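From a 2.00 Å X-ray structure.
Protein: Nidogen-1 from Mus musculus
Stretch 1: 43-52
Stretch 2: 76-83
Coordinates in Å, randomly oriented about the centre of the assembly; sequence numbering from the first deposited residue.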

ATOM      1  N   CYS A  43      15.112  10.589   1.923  1.00 17.41           N
ATOM      2  CA  CYS A  43      15.678   9.378   2.520  1.00 16.60           C
ATOM      3  C   CYS A  43      14.930   8.980   3.793  1.00 17.50           C
ATOM      4  O   CYS A  43      14.454   9.844   4.524  1.00 18.56           O
ATOM      5  N   VAL A  44      14.825   7.674   4.045  1.00 16.05           N
ATOM      6  CA  VAL A  44      14.175   7.162   5.256  1.00 15.61           C
ATOM      7  C   VAL A  44      15.050   6.051   5.843  1.00 16.29           C
ATOM      8  O   VAL A  44      15.744   5.343   5.110  1.00 14.19           O
ATOM      9  N   ALA A  45      15.027   5.910   7.166  1.00 16.66           N
ATOM     10  CA  ALA A  45      15.826   4.896   7.849  1.00 17.67           C
ATOM     11  C   ALA A  45      15.362   3.476   7.550  1.00 18.16           C
ATOM     12  O   ALA A  45      14.165   3.208   7.490  1.00 18.62           O
ATOM     13  N   GLU A  46      16.316   2.567   7.376  1.00 19.31           N
ATOM     14  CA  GLU A  46      15.988   1.175   7.097  1.00 20.10           C
ATOM     15  C   GLU A  46      15.208   0.572   8.268  1.00 19.42           C
ATOM     16  O   GLU A  46      15.456   0.920   9.424  1.00 17.29           O
ATOM     17  N   GLY A  47      14.261  -0.315   7.955  1.00 16.16           N
ATOM     18  CA  GLY A  47      13.452  -0.972   8.974  1.00 16.23           C
ATOM     19  C   GLY A  47      12.474  -0.100   9.754  1.00 15.93           C
ATOM     20  O   GLY A  47      11.879  -0.543  10.744  1.00 15.73           O
ATOM     21  N   SER A  48      12.280   1.132   9.304  1.00 14.64           N
ATOM     22  CA  SER A  48      11.393   2.055  10.001  1.00 13.66           C
ATOM     23  C   SER A  48       9.963   2.107   9.473  1.00 13.73           C
ATOM     24  O   SER A  48       9.713   1.864   8.287  1.00 13.99           O
ATOM     25  N   PRO A  49       9.000   2.414  10.359  1.00 13.69           N
ATOM     26  CA  PRO A  49       7.592   2.514   9.956  1.00 13.94           C
ATOM     27  C   PRO A  49       7.459   3.845   9.206  1.00 14.00           C
ATOM     28  O   PRO A  49       8.141   4.820   9.550  1.00 13.49           O
ATOM     29  N   GLN A  50       6.604   3.889   8.188  1.00 12.84           N
ATOM     30  CA  GLN A  50       6.385   5.120   7.427  1.00 13.81           C
ATOM     31  C   GLN A  50       4.896   5.283   7.154  1.00 15.10           C
ATOM     32  O   GLN A  50       4.170   4.296   7.027  1.00 14.71           O
ATOM     33  N   ARG A  51       4.446   6.531   7.072  1.00 16.04           N
ATOM     34  CA  ARG A  51       3.042   6.817   6.810  1.00 18.31           C
ATOM     35  C   ARG A  51       2.878   7.694   5.574  1.00 18.91           C
ATOM     36  O   ARG A  51       3.715   8.553   5.302  1.00 17.42           O
ATOM     37  N   VAL A  52       1.803   7.454   4.824  1.00 18.10           N
ATOM     38  CA  VAL A  52       1.498   8.217   3.617  1.00 17.69           C
ATOM     39  C   VAL A  52       0.104   8.827   3.796  1.00 18.69           C
ATOM     40  O   VAL A  52      -0.840   8.125   4.156  1.00 18.09           O
ATOM     41  N   LEU A  76      -7.003   9.648   2.701  1.00 11.66           N
ATOM     42  CA  LEU A  76      -6.300   8.399   2.407  1.00 12.57           C
ATOM     43  C   LEU A  76      -5.140   8.332   3.397  1.00 12.75           C
ATOM     44  O   LEU A  76      -4.366   9.285   3.515  1.00 12.76           O
ATOM     45  N   HIS A  77      -5.045   7.224   4.128  1.00 11.49           N
ATOM     46  CA  HIS A  77      -3.974   7.019   5.099  1.00 12.19           C
ATOM     47  C   HIS A  77      -3.381   5.628   4.856  1.00 12.22           C
ATOM     48  O   HIS A  77      -4.107   4.633   4.807  1.00 11.23           O
ATOM     49  N   SER A  78      -2.063   5.555   4.705  1.00 11.04           N
ATOM     50  CA  SER A  78      -1.416   4.276   4.447  1.00 11.87           C
ATOM     51  C   SER A  78      -0.236   4.066   5.404  1.00 11.24           C
ATOM     52  O   SER A  78       0.458   5.018   5.756  1.00 12.43           O
ATOM     53  N   TYR A  79      -0.021   2.819   5.818  1.00 10.62           N
ATOM     54  CA  TYR A  79       1.048   2.458   6.756  1.00 10.97           C
ATOM     55  C   TYR A  79       1.901   1.297   6.207  1.00 12.75           C
ATOM     56  O   TYR A  79       1.368   0.331   5.634  1.00 11.85           O
ATOM     57  N   VAL A  80       3.220   1.403   6.376  1.00 12.38           N
ATOM     58  CA  VAL A  80       4.160   0.369   5.939  1.00 14.16           C
ATOM     59  C   VAL A  80       5.417   0.403   6.800  1.00 14.99           C
ATOM     60  O   VAL A  80       5.752   1.439   7.380  1.00 16.51           O
ATOM     61  N   VAL A  81       6.109  -0.729   6.886  1.00 13.64           N
ATOM     62  CA  VAL A  81       7.358  -0.805   7.629  1.00 13.35           C
ATOM     63  C   VAL A  81       8.439  -1.196   6.620  1.00 15.01           C
ATOM     64  O   VAL A  81       8.342  -2.243   5.970  1.00 12.44           O
ATOM     65  N   MET A  82       9.468  -0.363   6.489  1.00 13.96           N
ATOM     66  CA  MET A  82      10.534  -0.648   5.535  1.00 15.51           C
ATOM     67  C   MET A  82      11.061  -2.073   5.679  1.00 16.48           C
ATOM     68  O   MET A  82      11.325  -2.548   6.788  1.00 15.14           O
ATOM     69  N   ASN A  83      11.194  -2.746   4.540  1.00 17.34           N
ATOM     70  CA  ASN A  83      11.703  -4.112   4.460  1.00 19.17           C
ATOM     71  C   ASN A  83      10.720  -5.216   4.866  1.00 19.19           C
ATOM     72  O   ASN A  83      11.082  -6.394   4.857  1.00 18.02           O
TER

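Two neighbouring antiparallel strands of nidogen-1, 49-52 and 76-81, are joined by backbone hydrogen bonds, their side chains pairing on each face of the sheet, while M82 extends the contact to the turn before P49. The ladder consists of reciprocal bonds between Q50 and V80 (Q50 N to V80 O 2.7 Å, V80 N to Q50 O 3.1 Å) and between V52 and S78 (V52 N to S78 O and S78 N to V52 O, both 2.9 Å); M82 N adds a bond to S48 O at 2.9 Å. Because neighbours alternate, P49, R51, Y79 and V81 share one face. There the ring of Y79 (chi1 t, chi2 93°) carries its hydroxyl to P49, with OH 3.4 Å from P49 CB, which also lies 4.4 Å from CG2 of V81 (t). R51 is m, t, m through chi3; its CG sits 3.9 Å from Y79 CD1, and its CD meets the edge of the H77 ring at CE1, also 3.9 Å. The CA-to-CB bond of H77 (t) points away from the partner strand, but the ring comes nearer; its nitrogens are hydrogen-bonded outside the two stretches. On the other face, V52 CB (t) lies 4.0 Å from S78 CB (t), whose OG is hydrogen-bonded elsewhere in the structure, and Q50 CB lies 4.1 Å from V80 CG2 (m). The CA-to-CB bond of M82 (m, m, m) points toward stretch 1, though the side chain's end leads away; SD lies 4.0 Å from both V44 CG2 and Q50 CG, and CG 3.7 Å from A45 O. Polar side chains brace the type II turn A45-S48: S48 (p) donates from OG to A45 O at 2.6 Å, and Q50 (m, m) donates from NE2 to S48 OG at 3.0 Å. G47, whose positive phi favours glycine, approaches through its backbone, CA to M82 O at 3.4 Å.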

ATOM      1  CB  CYS A  43      17.159   9.592   2.873  1.00 18.18           C
ATOM      2  SG  CYS A  43      18.242  10.138   1.508  1.00 19.13           S
ATOM      3  CB  VAL A  44      12.756   6.598   4.971  1.00 16.71           C
ATOM      4  CG1 VAL A  44      11.843   7.708   4.469  1.00 19.46           C
ATOM      5  CG2 VAL A  44      12.826   5.468   3.953  1.00 17.85           C
ATOM      6  CB  ALA A  45      15.793   5.139   9.356  1.00 18.96           C
ATOM      7  CB  GLU A  46      17.268   0.367   6.866  1.00 23.91           C
ATOM      8  CG  GLU A  46      18.132   0.889   5.728  1.00 27.73           C
ATOM      9  CD  GLU A  46      19.338   0.006   5.458  1.00 31.79           C
ATOM     10  OE1 GLU A  46      20.031  -0.368   6.428  1.00 34.25           O
ATOM     11  OE2 GLU A  46      19.595  -0.309   4.276  1.00 33.32           O
ATOM     12  CB  SER A  48      11.971   3.471   9.931  1.00 15.39           C
ATOM     13  OG  SER A  48      11.896   3.976   8.602  1.00 13.15           O
ATOM     14  CB  PRO A  49       6.839   2.567  11.292  1.00 15.11           C
ATOM     15  CG  PRO A  49       7.756   1.876  12.252  1.00 16.37           C
ATOM     16  CD  PRO A  49       9.123   2.391  11.827  1.00 15.16           C
ATOM     17  CB  GLN A  50       7.140   5.092   6.093  1.00 14.33           C
ATOM     18  CG  GLN A  50       8.671   5.107   6.195  1.00 16.58           C
ATOM     19  CD  GLN A  50       9.221   6.385   6.819  1.00 16.63           C
ATOM     20  OE1 GLN A  50       8.755   7.489   6.524  1.00 16.61           O
ATOM     21  NE2 GLN A  50      10.234   6.239   7.671  1.00 13.98           N
ATOM     22  CB  ARG A  51       2.417   7.504   8.026  1.00 21.06           C
ATOM     23  CG  ARG A  51       2.373   6.620   9.262  1.00 24.91           C
ATOM     24  CD  ARG A  51       1.755   7.333  10.461  1.00 29.84           C
ATOM     25  NE  ARG A  51       2.582   8.437  10.936  1.00 34.04           N
ATOM     26  CZ  ARG A  51       2.317   9.160  12.020  1.00 35.47           C
ATOM     27  NH1 ARG A  51       1.241   8.897  12.753  1.00 34.59           N
ATOM     28  NH2 ARG A  51       3.128  10.147  12.371  1.00 35.52           N
ATOM     29  CB  VAL A  52       1.484   7.311   2.363  1.00 19.08           C
ATOM     30  CG1 VAL A  52       1.575   8.164   1.105  1.00 19.54           C
ATOM     31  CG2 VAL A  52       2.637   6.315   2.416  1.00 19.20           C
ATOM     32  CB  LEU A  76      -5.761   8.371   0.966  1.00 12.51           C
ATOM     33  CG  LEU A  76      -5.068   7.063   0.547  1.00 12.85           C
ATOM     34  CD1 LEU A  76      -5.087   6.929  -0.963  1.00 12.65           C
ATOM     35  CD2 LEU A  76      -3.631   7.021   1.070  1.00 12.40           C
ATOM     36  CB  HIS A  77      -4.525   7.104   6.526  1.00 13.09           C
ATOM     37  CG  HIS A  77      -3.482   6.946   7.587  1.00 16.76           C
ATOM     38  ND1 HIS A  77      -2.598   7.951   7.919  1.00 16.05           N
ATOM     39  CD2 HIS A  77      -3.158   5.887   8.368  1.00 17.06           C
ATOM     40  CE1 HIS A  77      -1.774   7.518   8.857  1.00 19.14           C
ATOM     41  NE2 HIS A  77      -2.093   6.269   9.147  1.00 18.45           N
ATOM     42  CB  SER A  78      -0.959   4.234   2.986  1.00 12.75           C
ATOM     43  OG  SER A  78      -0.567   2.935   2.596  1.00 18.77           O
ATOM     44  CB  TYR A  79       0.415   2.042   8.101  1.00 11.08           C
ATOM     45  CG  TYR A  79       1.366   1.872   9.278  1.00 12.22           C
ATOM     46  CD1 TYR A  79       1.611   2.927  10.157  1.00 14.09           C
ATOM     47  CD2 TYR A  79       2.006   0.654   9.520  1.00 11.83           C
ATOM     48  CE1 TYR A  79       2.471   2.777  11.251  1.00 15.05           C
ATOM     49  CE2 TYR A  79       2.872   0.489  10.615  1.00 12.75           C
ATOM     50  CZ  TYR A  79       3.096   1.558  11.473  1.00 15.58           C
ATOM     51  OH  TYR A  79       3.932   1.418  12.558  1.00 12.45           O
ATOM     52  CB  VAL A  80       4.619   0.575   4.474  1.00 17.43           C
ATOM     53  CG1 VAL A  80       3.456   0.453   3.528  1.00 19.50           C
ATOM     54  CG2 VAL A  80       5.266   1.939   4.329  1.00 20.60           C
ATOM     55  CB  VAL A  81       7.314  -1.870   8.749  1.00 14.63           C
ATOM     56  CG1 VAL A  81       8.677  -1.934   9.448  1.00 12.43           C
ATOM     57  CG2 VAL A  81       6.228  -1.521   9.767  1.00 14.92           C
ATOM     58  CB  MET A  82      11.697   0.343   5.697  1.00 14.26           C
ATOM     59  CG  MET A  82      11.317   1.816   5.554  1.00 15.08           C
ATOM     60  SD  MET A  82      10.512   2.262   3.989  1.00 16.76           S
ATOM     61  CE  MET A  82      11.671   1.524   2.763  1.00 20.82           C
ATOM     62  CB  ASN A  83      13.001  -4.247   5.271  1.00 21.16           C
ATOM     63  CG  ASN A  83      13.969  -5.249   4.661  1.00 27.05           C
ATOM     64  OD1 ASN A  83      14.971  -5.614   5.278  1.00 32.95           O
ATOM     65  ND2 ASN A  83      13.680  -5.693   3.440  1.00 27.27           N
TER